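Local coordinates for YceI-like domain protein (Burkholderia cenocepacia BC7, PDB 5IXH) that binds a long polyprenyl diphosphate inside a lipocalin-like beta barrel and probably captures antibiotics outside the cell, at residues D50-F54 / W70-K74; T121-V127 / K155-T161. All coordinates share one frame; numbering follows the deposited sequence.

Contact 1 (50-54 with 70-74) and contact 2 (121-127 with 155-161) lie on opposite sides of the chain's centre, with their own centres about 23 Å apart. Both segments of contact 1 precede both segments of contact 2 in the sequence. Contact 1 joins two loops, one between strands 44-50 and 54-55 and one between helix 59-66 and strand 78-90. Contact 2 pairs strands 121-131 and 151-160 in the wall of the antiparallel barrel. The two do not touch. Both reach the same octaprenyl diphosphate, so the two touch separate parts of one lipid chain, contact 1 on its diphosphate-side half and contact 2 toward its tail.

Contact 1 (D50-F54 / W70-K74); sequences DVASF and WFDAK. With OTP ((2E,6E,10E,14E,18E,22E,26E)-3,7,11,15,19,23,27,31-octamethyldotriaconta-2,6,10,14,18,22,26,30-octaenyl trihydrogen diphosphate), chain C.
Phe71 turns one edge of its ring toward a face of Phe54. The stack is an offset edge-to-face pair, with centroids 5.5 Å apart and planes at 66°. CZ of Phe71 lies above the Phe54 ring, displaced toward its rim. On the same ring, CE2 of Phe71 rests 3.8 Å from CB of Phe54, which meets it at the edge. The CG of Phe71 stands anti to its carbonyl carbon (chi1 -67°), and the ring passes between Val51 and the ligand. CD2 of Phe71 is 4.0 Å from CB of Val51. Further along, CG2 of Val51 reaches CB of Ala73 at 3.7 Å, and CB of Ala52, on the solvent side, lies near the same methyl.

The aromatic groups also line the octaprenyl diphosphate pocket. CE2 of Phe54 is 3.5 Å from ligand methyl C33. CE1 of Phe71 is 3.7 Å from ligand atom C29, and CZ3 of Trp70 approaches ligand C30. The 50-54 turn is held from within: O of Asp50 accepts both N and OG of Ser53, the latter at 2.7 Å.

Phe54 and Phe71 both pack on Val65 of helix 59-66. The ring of Phe26 in strand 22-34 meets that of Phe54, and Phe71 also touches Phe26. The contact thus ties the loop after strand 44-50 to the loop after helix 59-66, beside the lipid.

Contact 2 (T121-V127 / K155-T161); sequences TQTFDGV and KFHLVAT. With OTP ((2E,6E,10E,14E,18E,22E,26E)-3,7,11,15,19,23,27,31-octamethyldotriaconta-2,6,10,14,18,22,26,30-octaenyl trihydrogen diphosphate), chain C.
Phe156 packs one ring face against the backbone of Gly126. Gly126 CA stands 3.8 Å from the ring centroid, a CH-pi contact. Phe156 CG sits between its backbone N and carbonyl carbon (chi1 53°), which swings the ring across to the neighbouring strand. Gly126 has no side chain to block it. The other ring face carries ligand atom C10 over its centre.

This is the tight, lipid-facing side of an antiparallel strand pair. CD2 of Leu158 lies 3.4 Å from ligand C8, and CD2 of Phe124 lies 3.5 Å from C4. The backbones are joined by paired hydrogen bonds at Gln122-Ala160, Phe124-Leu158 and Gly126-Phe156.

The face with Thr123, Asp125 and Val127 is more polar and more open to solvent, although Val159 there is buried. ND1 of His157 donates to OD1 of Asp125 at 2.6 Å, on the carboxylate's syn side and almost in the imidazole plane. Val127 CG2 and Lys155 CG pack loosely, 4.0 Å apart, and NZ of Lys155 forms a salt bridge with Glu23.

Phe124, Phe156 and Leu158 give the prenyl tail an apolar surface, whereas on the other face Asp125 would probably favour a protonated, positively charged His157.

Contact 1 (D50-F54 / W70-K74)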
# COMPACT_ATOMS: atom_id res chain seq x y z
N ASP A 50 -0.52 -9.13 3.94
CA ASP A 50 -1.20 -10.42 3.70
C ASP A 50 -2.40 -10.14 2.80
O ASP A 50 -3.42 -9.61 3.27
CB ASP A 50 -1.59 -11.02 5.05
CG ASP A 50 -2.57 -12.19 4.95
OD1 ASP A 50 -3.13 -12.48 3.88
OD2 ASP A 50 -2.80 -12.81 6.01
N VAL A 51 -2.30 -10.44 1.51
CA VAL A 51 -3.31 -9.92 0.58
C VAL A 51 -4.69 -10.55 0.77
O VAL A 51 -5.68 -9.89 0.47
CB VAL A 51 -2.86 -9.98 -0.92
CG1 VAL A 51 -1.52 -9.27 -1.11
CG2 VAL A 51 -2.79 -11.36 -1.42
N ALA A 52 -4.76 -11.77 1.29
CA ALA A 52 -6.04 -12.41 1.56
C ALA A 52 -6.82 -11.72 2.67
O ALA A 52 -7.99 -11.99 2.86
CB ALA A 52 -5.83 -13.88 1.92
N SER A 53 -6.18 -10.81 3.40
CA SER A 53 -6.85 -10.06 4.45
C SER A 53 -7.53 -8.80 3.92
O SER A 53 -8.07 -8.02 4.71
CB SER A 53 -5.86 -9.67 5.55
OG SER A 53 -5.04 -8.57 5.16
N PHE A 54 -7.54 -8.60 2.62
CA PHE A 54 -8.21 -7.45 2.01
C PHE A 54 -9.72 -7.56 2.20
O PHE A 54 -10.33 -8.56 1.82
CB PHE A 54 -7.87 -7.34 0.52
CG PHE A 54 -8.24 -6.02 -0.12
CD1 PHE A 54 -7.69 -4.82 0.31
CD2 PHE A 54 -9.12 -5.99 -1.21
CE1 PHE A 54 -8.01 -3.64 -0.31
CE2 PHE A 54 -9.46 -4.80 -1.81
CZ PHE A 54 -8.89 -3.62 -1.37
N TRP A 70 -7.65 -11.58 -10.01
CA TRP A 70 -7.39 -10.40 -9.18
C TRP A 70 -6.08 -10.59 -8.43
O TRP A 70 -5.04 -10.61 -9.08
CB TRP A 70 -8.60 -10.08 -8.28
CG TRP A 70 -9.66 -9.38 -9.07
CD1 TRP A 70 -10.79 -9.93 -9.63
CD2 TRP A 70 -9.70 -7.99 -9.40
NE1 TRP A 70 -11.50 -8.96 -10.29
CE2 TRP A 70 -10.86 -7.76 -10.16
CE3 TRP A 70 -8.86 -6.90 -9.12
CZ2 TRP A 70 -11.20 -6.50 -10.64
CZ3 TRP A 70 -9.20 -5.67 -9.60
CH2 TRP A 70 -10.36 -5.47 -10.35
N PHE A 71 -6.07 -10.77 -7.12
CA PHE A 71 -4.79 -10.90 -6.44
C PHE A 71 -4.11 -12.25 -6.64
O PHE A 71 -2.90 -12.36 -6.46
CB PHE A 71 -4.92 -10.69 -4.93
CG PHE A 71 -5.30 -9.29 -4.50
CD1 PHE A 71 -5.12 -8.20 -5.32
CD2 PHE A 71 -5.92 -9.10 -3.29
CE1 PHE A 71 -5.49 -6.94 -4.89
CE2 PHE A 71 -6.28 -7.85 -2.86
CZ PHE A 71 -6.08 -6.78 -3.66
N ASP A 72 -4.88 -13.29 -6.92
CA ASP A 72 -4.35 -14.66 -6.92
C ASP A 72 -3.62 -14.93 -5.60
O ASP A 72 -2.43 -15.31 -5.57
CB ASP A 72 -3.45 -14.90 -8.12
CG ASP A 72 -3.16 -16.37 -8.38
OD1 ASP A 72 -3.64 -17.26 -7.65
OD2 ASP A 72 -2.44 -16.64 -9.36
N ALA A 73 -4.34 -14.73 -4.51
CA ALA A 73 -3.76 -14.77 -3.18
C ALA A 73 -3.17 -16.13 -2.81
O ALA A 73 -2.23 -16.19 -2.03
CB ALA A 73 -4.81 -14.38 -2.15
N LYS A 74 -3.69 -17.23 -3.33
CA LYS A 74 -3.11 -18.53 -3.02
C LYS A 74 -1.70 -18.68 -3.63
O LYS A 74 -0.85 -19.35 -3.07
CB LYS A 74 -4.01 -19.67 -3.48
CG LYS A 74 -5.32 -19.75 -2.70
CD LYS A 74 -6.21 -20.89 -3.21
CE LYS A 74 -7.49 -21.01 -2.40
NZ LYS A 74 -7.22 -21.30 -0.97
O7 OTP C . -21.98 -2.83 -10.86
P2 OTP C . -20.61 -3.40 -11.17
O5 OTP C . -20.75 -4.63 -12.05
O6 OTP C . -19.77 -2.36 -11.88
O4 OTP C . -19.88 -3.81 -9.82
P1 OTP C . -18.58 -4.72 -9.73
O2 OTP C . -18.97 -6.18 -9.74
O3 OTP C . -17.66 -4.42 -10.89
O1 OTP C . -17.86 -4.38 -8.35
C40 OTP C . -16.50 -4.00 -8.29
C39 OTP C . -16.17 -4.13 -6.80
C37 OTP C . -14.96 -3.80 -6.26
C38 OTP C . -14.84 -4.01 -4.75
C36 OTP C . -13.76 -3.27 -7.07
C35 OTP C . -12.50 -4.07 -6.67
C34 OTP C . -11.22 -3.23 -6.79
C32 OTP C . -10.08 -3.65 -6.13
C33 OTP C . -10.09 -4.93 -5.28
C31 OTP C . -8.79 -2.83 -6.24
C30 OTP C . -7.61 -3.77 -6.60
C29 OTP C . -6.52 -3.47 -5.56
C27 OTP C . -5.24 -3.13 -5.91
C28 OTP C . -4.73 -3.03 -7.35
C26 OTP C . -4.29 -2.84 -4.75
C25 OTP C . -2.93 -3.50 -4.96
C24 OTP C . -2.22 -3.00 -3.69
C22 OTP C . -1.73 -3.86 -2.75
C23 OTP C . -1.80 -5.38 -2.87
C21 OTP C . -1.07 -3.22 -1.53
C20 OTP C . 0.43 -3.21 -1.85
C19 OTP C . 1.04 -2.13 -0.95
C17 OTP C . 2.16 -2.37 -0.19
C18 OTP C . 2.85 -3.74 -0.23
C16 OTP C . 2.78 -1.28 0.71
C15 OTP C . 1.92 -0.01 0.78
C14 OTP C . 2.79 1.11 1.37
C12 OTP C . 3.64 1.83 0.56
C13 OTP C . 3.77 1.58 -0.95
C11 OTP C . 4.52 2.95 1.14
C10 OTP C . 4.81 2.74 2.63
C9 OTP C . 5.93 3.74 2.94
C7 OTP C . 6.65 3.68 4.11
C8 OTP C . 6.36 2.60 5.15
C6 OTP C . 7.76 4.73 4.32
C5 OTP C . 7.70 5.30 5.73
C4 OTP C . 8.41 6.67 5.64
C2 OTP C . 9.66 6.93 6.13
C3 OTP C . 10.20 8.35 5.94
C1 OTP C . 10.52 5.89 6.86

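Contact 2 (T121-V127 / K155-T161)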
# COMPACT_ATOMS: atom_id res chain seq x y z
N THR A 121 5.49 8.66 19.84
CA THR A 121 4.78 8.15 18.66
C THR A 121 5.21 8.90 17.39
O THR A 121 5.30 10.12 17.40
CB THR A 121 3.27 8.34 18.84
OG1 THR A 121 2.83 7.65 20.02
CG2 THR A 121 2.52 7.79 17.66
N GLN A 122 5.48 8.16 16.33
CA GLN A 122 5.75 8.71 15.01
C GLN A 122 4.66 8.23 14.07
O GLN A 122 4.35 7.04 14.03
CB GLN A 122 7.06 8.19 14.45
CG GLN A 122 8.27 9.06 14.61
CD GLN A 122 9.47 8.43 13.93
OE1 GLN A 122 9.51 7.21 13.71
NE2 GLN A 122 10.44 9.24 13.58
N THR A 123 4.13 9.11 13.23
CA THR A 123 3.13 8.74 12.24
C THR A 123 3.61 9.04 10.84
O THR A 123 4.26 10.07 10.60
CB THR A 123 1.81 9.43 12.48
OG1 THR A 123 1.97 10.83 12.31
CG2 THR A 123 1.31 9.16 13.90
N PHE A 124 3.27 8.15 9.91
CA PHE A 124 3.71 8.21 8.53
C PHE A 124 2.48 8.07 7.69
O PHE A 124 1.80 7.01 7.73
CB PHE A 124 4.66 7.05 8.21
CG PHE A 124 5.84 6.99 9.09
CD1 PHE A 124 5.79 6.38 10.33
CD2 PHE A 124 7.03 7.60 8.72
CE1 PHE A 124 6.88 6.36 11.15
CE2 PHE A 124 8.12 7.59 9.54
CZ PHE A 124 8.06 6.98 10.76
N ASP A 125 2.14 9.09 6.93
CA ASP A 125 0.92 9.12 6.12
C ASP A 125 1.24 9.38 4.67
O ASP A 125 2.07 10.22 4.34
CB ASP A 125 0.01 10.27 6.59
CG ASP A 125 -0.70 9.97 7.89
OD1 ASP A 125 -1.60 9.10 7.88
OD2 ASP A 125 -0.37 10.59 8.91
N GLY A 126 0.54 8.72 3.76
CA GLY A 126 0.78 8.97 2.36
C GLY A 126 -0.19 8.23 1.48
O GLY A 126 -0.97 7.42 1.97
N VAL A 127 -0.11 8.53 0.19
CA VAL A 127 -0.95 7.92 -0.83
C VAL A 127 -0.08 7.64 -2.03
O VAL A 127 0.65 8.52 -2.48
CB VAL A 127 -2.12 8.84 -1.24
CG1 VAL A 127 -2.98 8.18 -2.33
CG2 VAL A 127 -2.98 9.19 -0.04
N LYS A 155 -3.52 3.94 0.20
CA LYS A 155 -3.42 4.91 1.29
C LYS A 155 -2.90 4.22 2.52
O LYS A 155 -3.29 3.10 2.83
CB LYS A 155 -4.79 5.52 1.57
CG LYS A 155 -5.49 6.09 0.36
CD LYS A 155 -6.51 7.17 0.74
CE LYS A 155 -7.44 6.73 1.87
NZ LYS A 155 -8.23 5.52 1.53
N PHE A 156 -2.01 4.88 3.24
CA PHE A 156 -1.51 4.31 4.47
C PHE A 156 -1.37 5.35 5.56
O PHE A 156 -1.08 6.53 5.32
CB PHE A 156 -0.17 3.62 4.22
CG PHE A 156 0.84 4.50 3.55
CD1 PHE A 156 1.69 5.30 4.28
CD2 PHE A 156 0.91 4.54 2.16
CE1 PHE A 156 2.62 6.10 3.64
CE2 PHE A 156 1.83 5.34 1.52
CZ PHE A 156 2.67 6.13 2.27
N HIS A 157 -1.57 4.86 6.77
CA HIS A 157 -1.42 5.60 8.01
C HIS A 157 -0.68 4.65 8.94
O HIS A 157 -1.30 3.73 9.47
CB HIS A 157 -2.79 5.97 8.58
CG HIS A 157 -2.74 6.63 9.92
ND1 HIS A 157 -2.45 7.97 10.08
CD2 HIS A 157 -3.00 6.15 11.17
CE1 HIS A 157 -2.50 8.28 11.37
NE2 HIS A 157 -2.83 7.20 12.05
N LEU A 158 0.63 4.83 9.11
CA LEU A 158 1.43 3.95 9.94
C LEU A 158 1.78 4.66 11.22
O LEU A 158 2.31 5.79 11.18
CB LEU A 158 2.73 3.54 9.24
CG LEU A 158 2.70 2.65 8.01
CD1 LEU A 158 1.99 3.31 6.87
CD2 LEU A 158 4.12 2.31 7.63
N VAL A 159 1.51 4.03 12.35
CA VAL A 159 1.81 4.58 13.66
C VAL A 159 2.88 3.71 14.30
O VAL A 159 2.69 2.50 14.43
CB VAL A 159 0.56 4.57 14.56
CG1 VAL A 159 0.88 5.14 15.94
CG2 VAL A 159 -0.57 5.35 13.91
N ALA A 160 4.00 4.33 14.65
CA ALA A 160 5.10 3.63 15.30
C ALA A 160 5.29 4.07 16.72
O ALA A 160 5.33 5.27 17.01
CB ALA A 160 6.38 3.77 14.50
N THR A 161 5.45 3.07 17.59
CA THR A 161 5.30 3.18 19.04
C THR A 161 4.08 4.03 19.41
O THR A 161 3.03 3.50 19.75
CB THR A 161 6.56 3.72 19.72
OG1 THR A 161 7.59 2.72 19.66
CG2 THR A 161 6.30 4.06 21.18
O7 OTP C . -21.98 -2.83 -10.86
P2 OTP C . -20.61 -3.40 -11.17
O5 OTP C . -20.75 -4.63 -12.05
O6 OTP C . -19.77 -2.36 -11.88
O4 OTP C . -19.88 -3.81 -9.82
P1 OTP C . -18.58 -4.72 -9.73
O2 OTP C . -18.97 -6.18 -9.74
O3 OTP C . -17.66 -4.42 -10.89
O1 OTP C . -17.86 -4.38 -8.35
C40 OTP C . -16.50 -4.00 -8.29
C39 OTP C . -16.17 -4.13 -6.80
C37 OTP C . -14.96 -3.80 -6.26
C38 OTP C . -14.84 -4.01 -4.75
C36 OTP C . -13.76 -3.27 -7.07
C35 OTP C . -12.50 -4.07 -6.67
C34 OTP C . -11.22 -3.23 -6.79
C32 OTP C . -10.08 -3.65 -6.13
C33 OTP C . -10.09 -4.93 -5.28
C31 OTP C . -8.79 -2.83 -6.24
C30 OTP C . -7.61 -3.77 -6.60
C29 OTP C . -6.52 -3.47 -5.56
C27 OTP C . -5.24 -3.13 -5.91
C28 OTP C . -4.73 -3.03 -7.35
C26 OTP C . -4.29 -2.84 -4.75
C25 OTP C . -2.93 -3.50 -4.96
C24 OTP C . -2.22 -3.00 -3.69
C22 OTP C . -1.73 -3.86 -2.75
C23 OTP C . -1.80 -5.38 -2.87
C21 OTP C . -1.07 -3.22 -1.53
C20 OTP C . 0.43 -3.21 -1.85
C19 OTP C . 1.04 -2.13 -0.95
C17 OTP C . 2.16 -2.37 -0.19
C18 OTP C . 2.85 -3.74 -0.23
C16 OTP C . 2.78 -1.28 0.71
C15 OTP C . 1.92 -0.01 0.78
C14 OTP C . 2.79 1.11 1.37
C12 OTP C . 3.64 1.83 0.56
C13 OTP C . 3.77 1.58 -0.95
C11 OTP C . 4.52 2.95 1.14
C10 OTP C . 4.81 2.74 2.63
C9 OTP C . 5.93 3.74 2.94
C7 OTP C . 6.65 3.68 4.11
C8 OTP C . 6.36 2.60 5.15
C6 OTP C . 7.76 4.73 4.32
C5 OTP C . 7.70 5.30 5.73
C4 OTP C . 8.41 6.67 5.64
C2 OTP C . 9.66 6.93 6.13
C3 OTP C . 10.20 8.35 5.94
C1 OTP C . 10.52 5.89 6.86